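Local structure of oxidoreductase (Thermotoga maritima, 1ZH8) at residues A[91-96]-A[188-193]; A[117-122]-A[322-327]; A[206-211]-A[316-321]. The protein binds NADP and probably catalyses oxidation or reduction at a CH-OH group, as a member of the GFO/IDH/MocA oxidoreductase family. One frame throughout, in Å; residues are numbered along the deposited sequence.

How the interactions relate
Interaction 3 is the buried one, a charged cluster between helices 195-211 and 313-329, whereas interactions 1 and 2 are only partly buried. Interactions 2 and 3 share helix 313-329 and lie about 12 Å apart, centre to centre; Val119 and Gly122 of the former pack on Ala321 and Leu317 of the latter. Interaction 1, about 11 Å from interaction 2, meets it where Val192 N lies 2.8 Å from Thr117 O, probably a hydrogen bond. The chemistry follows the place: a solvent-facing salt bridge and a buried valine-histidine contact on a turn that also touches the NADP, a carboxylate holding a helix N-terminus with a water, and a buried guanidinium with several polar partners.

Interaction 1: A[91-96]-A[188-193]; sequences PVELNL and KPKHVG. With NAP (NADP nicotinamide-adenine-dinucleotide phosphate), chain D.
The imidazole of His191 receives the CG1 methyl of Val92 obliquely, 3.7 Å from His191 ND1, with the two side chains crossing at about a right angle. The same ring also meets that of Trp185, their planes about 50° apart. A second flat group, the carboxylate of Glu93, is approached from above its plane: Lys190 NZ stands 3.1 Å from Glu93 OE1 in a salt bridge, 38° out of the carboxylate plane. A third is the adenine of NADP, which carries Leu94 CD1, 3.5 Å from its N6A, and Pro91 CD, 3.6 Å from its C8A, over one and the same face.

The methylenes of the lysine take part as well, for Lys190 CD lies 3.6 Å from Glu93 CD, so the end of the extended lysine chain runs against the carboxylate instead of touching it with the ammonium alone. Glu93 reaches this place with CG between its backbone N and carbonyl carbon (chi1 70°) and an extended chain beyond. Lys190 is exposed and Glu93 partly so, and solvent would probably screen this pair, whereas Val92 and His191 are buried.

Residues 91-94 form a turn, closed by Leu94 N on Pro91 O, so one short turn contacts both the nucleotide and the 188-193 loop. This Rossmann-domain turn leads into helix 95-104, which is tied back by Asn95 ND2 on Ile115 O and packs through Leu96 on helix 119-131; across the contact, the loop lays Val192 on helix 313-329 before entering helix 195-211.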
loop_
_atom_site.group_PDB
_atom_site.type_symbol
_atom_site.label_atom_id
_atom_site.label_comp_id
_atom_site.label_asym_id
_atom_site.label_seq_id
_atom_site.Cartn_x
_atom_site.Cartn_y
_atom_site.Cartn_z
ATOM N N PRO A 91 12.205 20.201 -22.129
ATOM C CA PRO A 91 11.971 20.393 -20.709
ATOM C C PRO A 91 10.515 20.816 -20.521
ATOM O O PRO A 91 10.024 21.717 -21.213
ATOM C CB PRO A 91 12.916 21.553 -20.349
ATOM C CG PRO A 91 14.027 21.451 -21.333
ATOM C CD PRO A 91 13.371 20.965 -22.610
ATOM N N VAL A 92 9.835 20.172 -19.591
ATOM C CA VAL A 92 8.411 20.370 -19.406
ATOM C C VAL A 92 8.006 21.862 -19.192
ATOM O O VAL A 92 6.899 22.272 -19.593
ATOM C CB VAL A 92 7.883 19.394 -18.319
ATOM C CG1 VAL A 92 8.614 19.604 -17.006
ATOM C CG2 VAL A 92 6.409 19.528 -18.111
ATOM N N GLU A 93 8.907 22.676 -18.637
ATOM C CA GLU A 93 8.651 24.126 -18.472
ATOM C C GLU A 93 8.295 24.827 -19.790
ATOM O O GLU A 93 7.677 25.903 -19.775
ATOM C CB GLU A 93 9.841 24.850 -17.796
ATOM C CG GLU A 93 11.080 24.962 -18.671
ATOM C CD GLU A 93 12.346 25.310 -17.900
ATOM O OE1 GLU A 93 12.581 26.516 -17.632
ATOM O OE2 GLU A 93 13.127 24.383 -17.581
ATOM N N LEU A 94 8.673 24.205 -20.915
ATOM C CA LEU A 94 8.471 24.798 -22.234
ATOM C C LEU A 94 7.184 24.394 -22.940
ATOM O O LEU A 94 6.798 25.067 -23.891
ATOM C CB LEU A 94 9.674 24.530 -23.157
ATOM C CG LEU A 94 11.051 25.011 -22.684
ATOM C CD1 LEU A 94 12.119 24.565 -23.675
ATOM C CD2 LEU A 94 11.112 26.550 -22.416
ATOM N N ASN A 95 6.528 23.318 -22.500
ATOM C CA ASN A 95 5.295 22.856 -23.158
ATOM C C ASN A 95 4.309 23.983 -23.422
ATOM O O ASN A 95 4.024 24.287 -24.596
ATOM C CB ASN A 95 4.611 21.717 -22.386
ATOM C CG ASN A 95 5.492 20.467 -22.279
ATOM O OD1 ASN A 95 6.605 20.426 -22.815
ATOM N ND2 ASN A 95 4.992 19.442 -21.584
ATOM N N LEU A 96 3.813 24.618 -22.353
ATOM C CA LEU A 96 2.802 25.679 -22.502
ATOM C C LEU A 96 3.197 26.750 -23.542
ATOM O O LEU A 96 2.533 26.866 -24.570
ATOM C CB LEU A 96 2.386 26.312 -21.153
ATOM C CG LEU A 96 1.479 27.561 -21.250
ATOM C CD1 LEU A 96 0.141 27.261 -21.907
ATOM C CD2 LEU A 96 1.259 28.233 -19.894
ATOM N N LYS A 188 17.348 20.065 -11.436
ATOM C CA LYS A 188 16.759 21.211 -10.766
ATOM C C LYS A 188 15.346 21.310 -11.289
ATOM O O LYS A 188 15.083 22.142 -12.153
ATOM C CB LYS A 188 17.529 22.510 -11.074
ATOM C CG LYS A 188 18.964 22.542 -10.571
ATOM C CD LYS A 188 19.408 23.937 -10.085
ATOM C CE LYS A 188 19.418 24.983 -11.197
ATOM N NZ LYS A 188 19.782 26.341 -10.676
ATOM N N PRO A 189 14.437 20.452 -10.791
ATOM C CA PRO A 189 13.123 20.337 -11.438
ATOM C C PRO A 189 12.231 21.566 -11.251
ATOM O O PRO A 189 12.197 22.169 -10.182
ATOM C CB PRO A 189 12.494 19.127 -10.738
ATOM C CG PRO A 189 13.130 19.119 -9.346
ATOM C CD PRO A 189 14.561 19.564 -9.612
ATOM N N LYS A 190 11.511 21.936 -12.296
ATOM C CA LYS A 190 10.470 22.956 -12.157
ATOM C C LYS A 190 9.113 22.271 -12.077
ATOM O O LYS A 190 8.128 22.873 -11.644
ATOM C CB LYS A 190 10.541 23.987 -13.287
ATOM C CG LYS A 190 11.792 24.880 -13.188
ATOM C CD LYS A 190 11.944 25.886 -14.335
ATOM C CE LYS A 190 13.182 26.749 -14.114
ATOM N NZ LYS A 190 13.181 27.989 -14.934
ATOM N N HIS A 191 9.072 20.992 -12.457
ATOM C CA HIS A 191 7.839 20.229 -12.384
ATOM C C HIS A 191 7.499 19.700 -10.969
ATOM O O HIS A 191 8.384 19.343 -10.182
ATOM C CB HIS A 191 7.816 19.131 -13.442
ATOM C CG HIS A 191 9.032 18.261 -13.463
ATOM N ND1 HIS A 191 10.272 18.718 -13.857
ATOM C CD2 HIS A 191 9.185 16.941 -13.193
ATOM C CE1 HIS A 191 11.141 17.724 -13.812
ATOM N NE2 HIS A 191 10.507 16.634 -13.407
ATOM N N VAL A 192 6.207 19.666 -10.654
ATOM C CA VAL A 192 5.750 19.286 -9.318
ATOM C C VAL A 192 6.270 17.884 -8.963
ATOM O O VAL A 192 6.138 16.925 -9.739
ATOM C CB VAL A 192 4.178 19.429 -9.176
ATOM C CG1 VAL A 192 3.429 18.478 -10.096
ATOM C CG2 VAL A 192 3.724 19.259 -7.736
ATOM N N GLY A 193 6.928 17.790 -7.814
ATOM C CA GLY A 193 7.374 16.497 -7.319
ATOM C C GLY A 193 8.556 15.856 -8.024
ATOM O O GLY A 193 8.866 14.691 -7.759
HETATM P PA NAP D . 16.544 15.912 -22.700
HETATM O O1A NAP D . 17.486 14.849 -23.135
HETATM O O2A NAP D . 17.157 16.915 -21.814
HETATM O O5B NAP D . 15.877 16.555 -24.008
HETATM C C5B NAP D . 15.480 17.907 -24.014
HETATM C C4B NAP D . 15.947 18.524 -25.318
HETATM O O4B NAP D . 15.382 19.819 -25.479
HETATM C C3B NAP D . 17.460 18.707 -25.352
HETATM O O3B NAP D . 17.829 18.464 -26.678
HETATM C C2B NAP D . 17.593 20.181 -25.010
HETATM O O2B NAP D . 18.772 20.943 -25.245
HETATM C C1B NAP D . 16.420 20.737 -25.787
HETATM N N9A NAP D . 16.085 22.086 -25.341
HETATM C C8A NAP D . 16.210 22.619 -24.077
HETATM N N7A NAP D . 15.765 23.894 -24.113
HETATM C C5A NAP D . 15.366 24.175 -25.382
HETATM C C6A NAP D . 14.840 25.311 -25.985
HETATM N N6A NAP D . 14.655 26.421 -25.290
HETATM N N1A NAP D . 14.505 25.291 -27.313
HETATM C C2A NAP D . 14.712 24.150 -28.051
HETATM N N3A NAP D . 15.240 23.027 -27.466
HETATM C C4A NAP D . 15.557 23.042 -26.156
HETATM O O3 NAP D . 15.332 15.232 -21.911
HETATM P PN NAP D . 14.395 14.075 -22.517
HETATM O O1N NAP D . 14.546 13.863 -23.992
HETATM O O2N NAP D . 14.587 13.021 -21.531
HETATM O O5D NAP D . 12.897 14.633 -22.308
HETATM C C5D NAP D . 12.256 15.541 -23.187
HETATM C C4D NAP D . 10.745 15.347 -23.077
HETATM O O4D NAP D . 10.436 13.989 -23.365
HETATM C C3D NAP D . 10.254 15.617 -21.651
HETATM O O3D NAP D . 9.032 16.315 -21.666
HETATM C C2D NAP D . 10.042 14.250 -21.047
HETATM O O2D NAP D . 9.017 14.235 -20.075
HETATM C C1D NAP D . 9.711 13.420 -22.279
HETATM N N1N NAP D . 10.065 12.018 -22.072
HETATM C C2N NAP D . 9.076 11.083 -22.187
HETATM C C3N NAP D . 9.351 9.727 -21.990
HETATM C C7N NAP D . 8.321 8.679 -22.334
HETATM O O7N NAP D . 8.674 7.342 -22.071
HETATM N N7N NAP D . 7.131 9.006 -22.874
HETATM C C4N NAP D . 10.660 9.334 -21.678
HETATM C C5N NAP D . 11.672 10.298 -21.576
HETATM C C6N NAP D . 11.360 11.646 -21.775
HETATM P P2B NAP D . 20.062 20.699 -26.178
HETATM O O1X NAP D . 19.818 21.169 -27.596
HETATM O O2X NAP D . 20.434 19.234 -26.226
HETATM O O3X NAP D . 21.149 21.522 -25.521
#

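Interaction 2: A[117-122]-A[322-327]; sequences TDVETG and FIEACV
Glu324 drives one carboxylate oxygen into the start of helix 119-131, and there the contact is tight. Its OE1 accepts from Val119 N at 2.7 Å with an N-H...O angle of 154°, the amide arriving on the syn side and only 15° out of the carboxylate plane. Carbon closes round the same oxygen: Val119 CG2 lies 3.3 Å from Glu324 OE1, and Asp118 CB is 3.4 Å from it. The glutamate spans the gap because its CG stands opposite the backbone N (chi1 -175°) and the rest of the chain is extended.

The other oxygen works on a looser, hydrated side, where Glu120 is exposed. Water 1 donates to Glu324 OE2 at 2.7 Å and accepts from Glu120 N at 2.9 Å, so the next amide of the helix is reached through a water. Arg328 offers OE2 a long, weak ion pair.

Asp118 caps the same helix from the residue just before it, the N-cap position. OD1 accepts from Thr121 N at 3.0 Å and from Thr121 OG1, both donors on one face of the carboxylate plane, while Thr117 OG1 donates to OD2 from above that plane. The two acids keep OD1 and OE1 5.1 Å apart, and the helix N-terminus would be expected to ease their mutual repulsion. Were Asp118 an alanine, Thr121 N would probably be left without its cap and the Thr117 and Thr121 hydroxyls without the carboxylate that both donate to. The arrangement is a classical aspartate N-cap on a Rossmann-domain helix, supplemented by a first-turn amide bond to a glutamate of helix 313-329, far along the chain.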
loop_
_atom_site.group_PDB
_atom_site.type_symbol
_atom_site.label_atom_id
_atom_site.label_comp_id
_atom_site.label_asym_id
_atom_site.label_seq_id
_atom_site.Cartn_x
_atom_site.Cartn_y
_atom_site.Cartn_z
ATOM N N THR A 117 4.054 21.715 -15.888
ATOM C CA THR A 117 4.850 21.616 -14.680
ATOM C C THR A 117 3.982 21.370 -13.460
ATOM O O THR A 117 4.466 20.881 -12.430
ATOM C CB THR A 117 5.636 22.921 -14.432
ATOM O OG1 THR A 117 4.711 24.015 -14.439
ATOM C CG2 THR A 117 6.687 23.147 -15.518
ATOM N N ASP A 118 2.709 21.731 -13.582
ATOM C CA ASP A 118 1.713 21.623 -12.510
ATOM C C ASP A 118 0.310 21.818 -13.100
ATOM O O ASP A 118 0.157 22.192 -14.273
ATOM C CB ASP A 118 1.970 22.676 -11.414
ATOM C CG ASP A 118 2.176 24.060 -11.990
ATOM O OD1 ASP A 118 1.190 24.644 -12.460
ATOM O OD2 ASP A 118 3.329 24.552 -12.016
ATOM N N VAL A 119 -0.709 21.605 -12.280
ATOM C CA VAL A 119 -2.092 21.671 -12.768
ATOM C C VAL A 119 -2.570 23.071 -13.179
ATOM O O VAL A 119 -3.230 23.191 -14.203
ATOM C CB VAL A 119 -3.089 20.979 -11.805
ATOM C CG1 VAL A 119 -4.509 21.175 -12.282
ATOM C CG2 VAL A 119 -2.782 19.498 -11.746
ATOM N N GLU A 120 -2.257 24.119 -12.417
ATOM C CA GLU A 120 -2.640 25.464 -12.885
ATOM C C GLU A 120 -2.061 25.823 -14.270
ATOM O O GLU A 120 -2.746 26.445 -15.088
ATOM C CB GLU A 120 -2.376 26.574 -11.838
ATOM C CG GLU A 120 -0.914 26.890 -11.513
ATOM C CD GLU A 120 -0.736 28.128 -10.620
ATOM O OE1 GLU A 120 -1.700 28.898 -10.433
ATOM O OE2 GLU A 120 0.385 28.331 -10.112
ATOM N N THR A 121 -0.839 25.384 -14.552
ATOM C CA THR A 121 -0.231 25.647 -15.844
ATOM C C THR A 121 -0.809 24.702 -16.885
ATOM O O THR A 121 -1.035 25.104 -18.041
ATOM C CB THR A 121 1.303 25.507 -15.806
ATOM O OG1 THR A 121 1.814 26.145 -14.641
ATOM C CG2 THR A 121 1.914 26.192 -16.984
ATOM N N GLY A 122 -1.037 23.452 -16.470
ATOM C CA GLY A 122 -1.687 22.446 -17.316
ATOM C C GLY A 122 -3.032 22.926 -17.843
ATOM O O GLY A 122 -3.329 22.749 -19.034
ATOM N N PHE A 322 -3.548 13.649 -10.314
ATOM C CA PHE A 322 -3.322 12.542 -9.394
ATOM C C PHE A 322 -1.976 12.702 -8.672
ATOM O O PHE A 322 -1.919 12.654 -7.441
ATOM C CB PHE A 322 -3.393 11.179 -10.118
ATOM C CG PHE A 322 -2.965 10.013 -9.256
ATOM C CD1 PHE A 322 -3.888 9.351 -8.448
ATOM C CD2 PHE A 322 -1.641 9.592 -9.236
ATOM C CE1 PHE A 322 -3.512 8.277 -7.643
ATOM C CE2 PHE A 322 -1.241 8.521 -8.426
ATOM C CZ PHE A 322 -2.183 7.862 -7.630
ATOM N N ILE A 323 -0.902 12.910 -9.434
ATOM C CA ILE A 323 0.425 13.066 -8.839
ATOM C C ILE A 323 0.518 14.340 -8.012
ATOM O O ILE A 323 0.976 14.305 -6.863
ATOM C CB ILE A 323 1.547 13.025 -9.897
ATOM C CG1 ILE A 323 1.540 11.667 -10.624
ATOM C CG2 ILE A 323 2.905 13.268 -9.254
ATOM C CD1 ILE A 323 1.796 10.515 -9.722
ATOM N N GLU A 324 0.059 15.462 -8.557
ATOM C CA GLU A 324 0.109 16.702 -7.783
ATOM C C GLU A 324 -0.637 16.570 -6.430
ATOM O O GLU A 324 -0.169 17.063 -5.415
ATOM C CB GLU A 324 -0.391 17.889 -8.595
ATOM C CG GLU A 324 -0.239 19.229 -7.865
ATOM C CD GLU A 324 -0.368 20.442 -8.774
ATOM O OE1 GLU A 324 -0.108 20.341 -10.003
ATOM O OE2 GLU A 324 -0.718 21.510 -8.245
ATOM N N ALA A 325 -1.767 15.870 -6.422
ATOM C CA ALA A 325 -2.486 15.593 -5.172
ATOM C C ALA A 325 -1.642 14.810 -4.160
ATOM O O ALA A 325 -1.570 15.200 -2.998
ATOM C CB ALA A 325 -3.791 14.868 -5.448
ATOM N N CYS A 326 -1.018 13.719 -4.608
ATOM C CA CYS A 326 -0.081 12.945 -3.797
ATOM C C CYS A 326 1.066 13.752 -3.204
ATOM O O CYS A 326 1.401 13.590 -2.040
ATOM C CB CYS A 326 0.528 11.837 -4.634
ATOM S SG CYS A 326 -0.631 10.542 -5.061
ATOM N N VAL A 327 1.677 14.605 -4.018
ATOM C CA VAL A 327 2.801 15.441 -3.601
ATOM C C VAL A 327 2.390 16.360 -2.475
ATOM O O VAL A 327 3.128 16.518 -1.499
ATOM C CB VAL A 327 3.380 16.270 -4.785
ATOM C CG1 VAL A 327 4.322 17.371 -4.298
ATOM C CG2 VAL A 327 4.121 15.364 -5.740
HETATM O O HOH W 1 -1.038 23.628 -9.822
#

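Interaction 3: A[206-211]-A[316-321]; sequences AMRLIL and ALKDLA
Arg208 presents its guanidinium to two neighbouring residues of helix 313-329 in two different ways, one over a face and one at an edge. Lys318 supplies the face contact: its CB sits 3.7 Å above the guanidinium plane of Arg208, over the centre, and the two side chains cross at about a right angle. Farther along the lysine, CD comes to 3.4 Å from Arg208 NH2. The contact is thus made by aliphatic carbon, and the ammonium leads away, with Lys318 NZ 4.7 Å from Arg208 NH2. A long, weak ion pair joins that ammonium to Glu213.

Asp319 takes the edge. Arg208 NH1 donates to Asp319 OD1 at 2.9 Å, and the N-H...O angle of 137° shows a bent bond. Between the two segments the salt bridge uses OD1 alone, and the 59° between carboxylate and guanidinium planes is consistent with the absence of a coplanar, two-pronged pair; OD1 is met from above its own plane and lies somewhat tilted from that of the arginine. The bend at chi3 (47°) swings NE and the guanidinium round beyond CD, so that a face turns to Lys318 CB and NH1 to Asp319 OD1.

Further partners share these buried charges. Arg208 NE forms a salt bridge with Glu213 and NH2 a hydrogen bond with Gln315, while Asp319 OD2 pairs with Arg143; the carboxylate therefore lies between two arginines, which would be expected to stabilise its negative charge.

Helix 195-211 lies with its Met207, a selenomethionine, and Leu211 on strand 163-171 and with Leu209 and Ile210 on helix 146-156. From the other helix, Ala316 and Leu320 reach Ile115, so helix 313-329 runs between this C-terminal domain and the loop that precedes helix 119-131.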
loop_
_atom_site.group_PDB
_atom_site.type_symbol
_atom_site.label_atom_id
_atom_site.label_comp_id
_atom_site.label_asym_id
_atom_site.label_seq_id
_atom_site.Cartn_x
_atom_site.Cartn_y
_atom_site.Cartn_z
ATOM N N ALA A 206 -2.105 4.656 -16.642
ATOM C CA ALA A 206 -2.434 3.231 -16.642
ATOM C C ALA A 206 -3.551 2.885 -15.667
ATOM O O ALA A 206 -4.489 2.174 -16.020
ATOM C CB ALA A 206 -1.201 2.382 -16.385
HETATM N N MSE A 207 -3.475 3.403 -14.448
HETATM C CA MSE A 207 -4.495 3.080 -13.443
HETATM C C MSE A 207 -5.869 3.610 -13.881
HETATM O O MSE A 207 -6.900 2.936 -13.690
HETATM C CB MSE A 207 -4.083 3.640 -12.089
HETATM C CG MSE A 207 -2.793 3.012 -11.597
HETATM SE SE MSE A 207 -2.256 3.584 -9.818
HETATM C CE MSE A 207 -1.112 5.135 -10.273
ATOM N N ARG A 208 -5.886 4.802 -14.484
ATOM C CA ARG A 208 -7.145 5.368 -14.954
ATOM C C ARG A 208 -7.697 4.572 -16.142
ATOM O O ARG A 208 -8.913 4.414 -16.283
ATOM C CB ARG A 208 -7.023 6.864 -15.298
ATOM C CG ARG A 208 -6.631 7.771 -14.112
ATOM C CD ARG A 208 -6.470 9.248 -14.545
ATOM N NE ARG A 208 -7.588 9.701 -15.371
ATOM C CZ ARG A 208 -7.514 9.926 -16.684
ATOM N NH1 ARG A 208 -6.368 9.773 -17.318
ATOM N NH2 ARG A 208 -8.589 10.311 -17.366
ATOM N N LEU A 209 -6.810 4.062 -16.989
ATOM C CA LEU A 209 -7.268 3.297 -18.135
ATOM C C LEU A 209 -7.963 2.009 -17.677
ATOM O O LEU A 209 -9.027 1.627 -18.198
ATOM C CB LEU A 209 -6.097 2.975 -19.042
ATOM C CG LEU A 209 -6.347 2.083 -20.264
ATOM C CD1 LEU A 209 -7.204 2.824 -21.288
ATOM C CD2 LEU A 209 -5.013 1.659 -20.871
ATOM N N ILE A 210 -7.369 1.357 -16.687
ATOM C CA ILE A 210 -7.838 0.054 -16.258
ATOM C C ILE A 210 -9.030 0.179 -15.325
ATOM O O ILE A 210 -9.971 -0.597 -15.439
ATOM C CB ILE A 210 -6.717 -0.764 -15.589
ATOM C CG1 ILE A 210 -5.587 -1.038 -16.591
ATOM C CG2 ILE A 210 -7.264 -2.103 -15.074
ATOM C CD1 ILE A 210 -4.275 -1.362 -15.953
ATOM N N LEU A 211 -9.011 1.178 -14.438
ATOM C CA LEU A 211 -10.042 1.254 -13.400
ATOM C C LEU A 211 -10.911 2.507 -13.353
ATOM O O LEU A 211 -11.854 2.554 -12.549
ATOM C CB LEU A 211 -9.433 0.964 -12.013
ATOM C CG LEU A 211 -8.931 -0.469 -11.825
ATOM C CD1 LEU A 211 -8.012 -0.573 -10.631
ATOM C CD2 LEU A 211 -10.086 -1.455 -11.740
ATOM N N ALA A 316 -4.391 14.109 -19.849
ATOM C CA ALA A 316 -3.036 14.263 -19.334
ATOM C C ALA A 316 -3.101 15.127 -18.094
ATOM O O ALA A 316 -2.345 14.928 -17.139
ATOM C CB ALA A 316 -2.133 14.893 -20.368
ATOM N N LEU A 317 -4.032 16.079 -18.103
ATOM C CA LEU A 317 -4.180 16.958 -16.968
ATOM C C LEU A 317 -4.633 16.125 -15.765
ATOM O O LEU A 317 -4.121 16.291 -14.657
ATOM C CB LEU A 317 -5.136 18.106 -17.285
ATOM C CG LEU A 317 -5.168 19.175 -16.183
ATOM C CD1 LEU A 317 -3.855 19.895 -16.106
ATOM C CD2 LEU A 317 -6.321 20.175 -16.372
ATOM N N LYS A 318 -5.567 15.207 -16.003
ATOM C CA LYS A 318 -6.007 14.283 -14.951
ATOM C C LYS A 318 -4.875 13.388 -14.439
ATOM O O LYS A 318 -4.809 13.106 -13.249
ATOM C CB LYS A 318 -7.209 13.442 -15.405
ATOM C CG LYS A 318 -8.484 14.265 -15.619
ATOM C CD LYS A 318 -9.559 13.468 -16.382
ATOM C CE LYS A 318 -10.881 14.259 -16.379
ATOM N NZ LYS A 318 -12.012 13.529 -16.991
ATOM N N ASP A 319 -3.969 12.963 -15.322
ATOM C CA ASP A 319 -2.822 12.202 -14.854
ATOM C C ASP A 319 -1.982 13.050 -13.893
ATOM O O ASP A 319 -1.565 12.581 -12.817
ATOM C CB ASP A 319 -1.930 11.745 -16.005
ATOM C CG ASP A 319 -2.641 10.865 -17.008
ATOM O OD1 ASP A 319 -3.573 10.124 -16.628
ATOM O OD2 ASP A 319 -2.236 10.917 -18.194
ATOM N N LEU A 320 -1.746 14.298 -14.287
ATOM C CA LEU A 320 -0.878 15.156 -13.526
ATOM C C LEU A 320 -1.538 15.457 -12.176
ATOM O O LEU A 320 -0.890 15.345 -11.151
ATOM C CB LEU A 320 -0.541 16.419 -14.323
ATOM C CG LEU A 320 0.431 17.413 -13.692
ATOM C CD1 LEU A 320 1.709 16.731 -13.247
ATOM C CD2 LEU A 320 0.768 18.482 -14.698
ATOM N N ALA A 321 -2.833 15.770 -12.190
ATOM C CA ALA A 321 -3.623 16.014 -10.971
ATOM C C ALA A 321 -3.504 14.914 -9.896
ATOM O O ALA A 321 -3.378 15.221 -8.705
ATOM C CB ALA A 321 -5.093 16.248 -11.328
#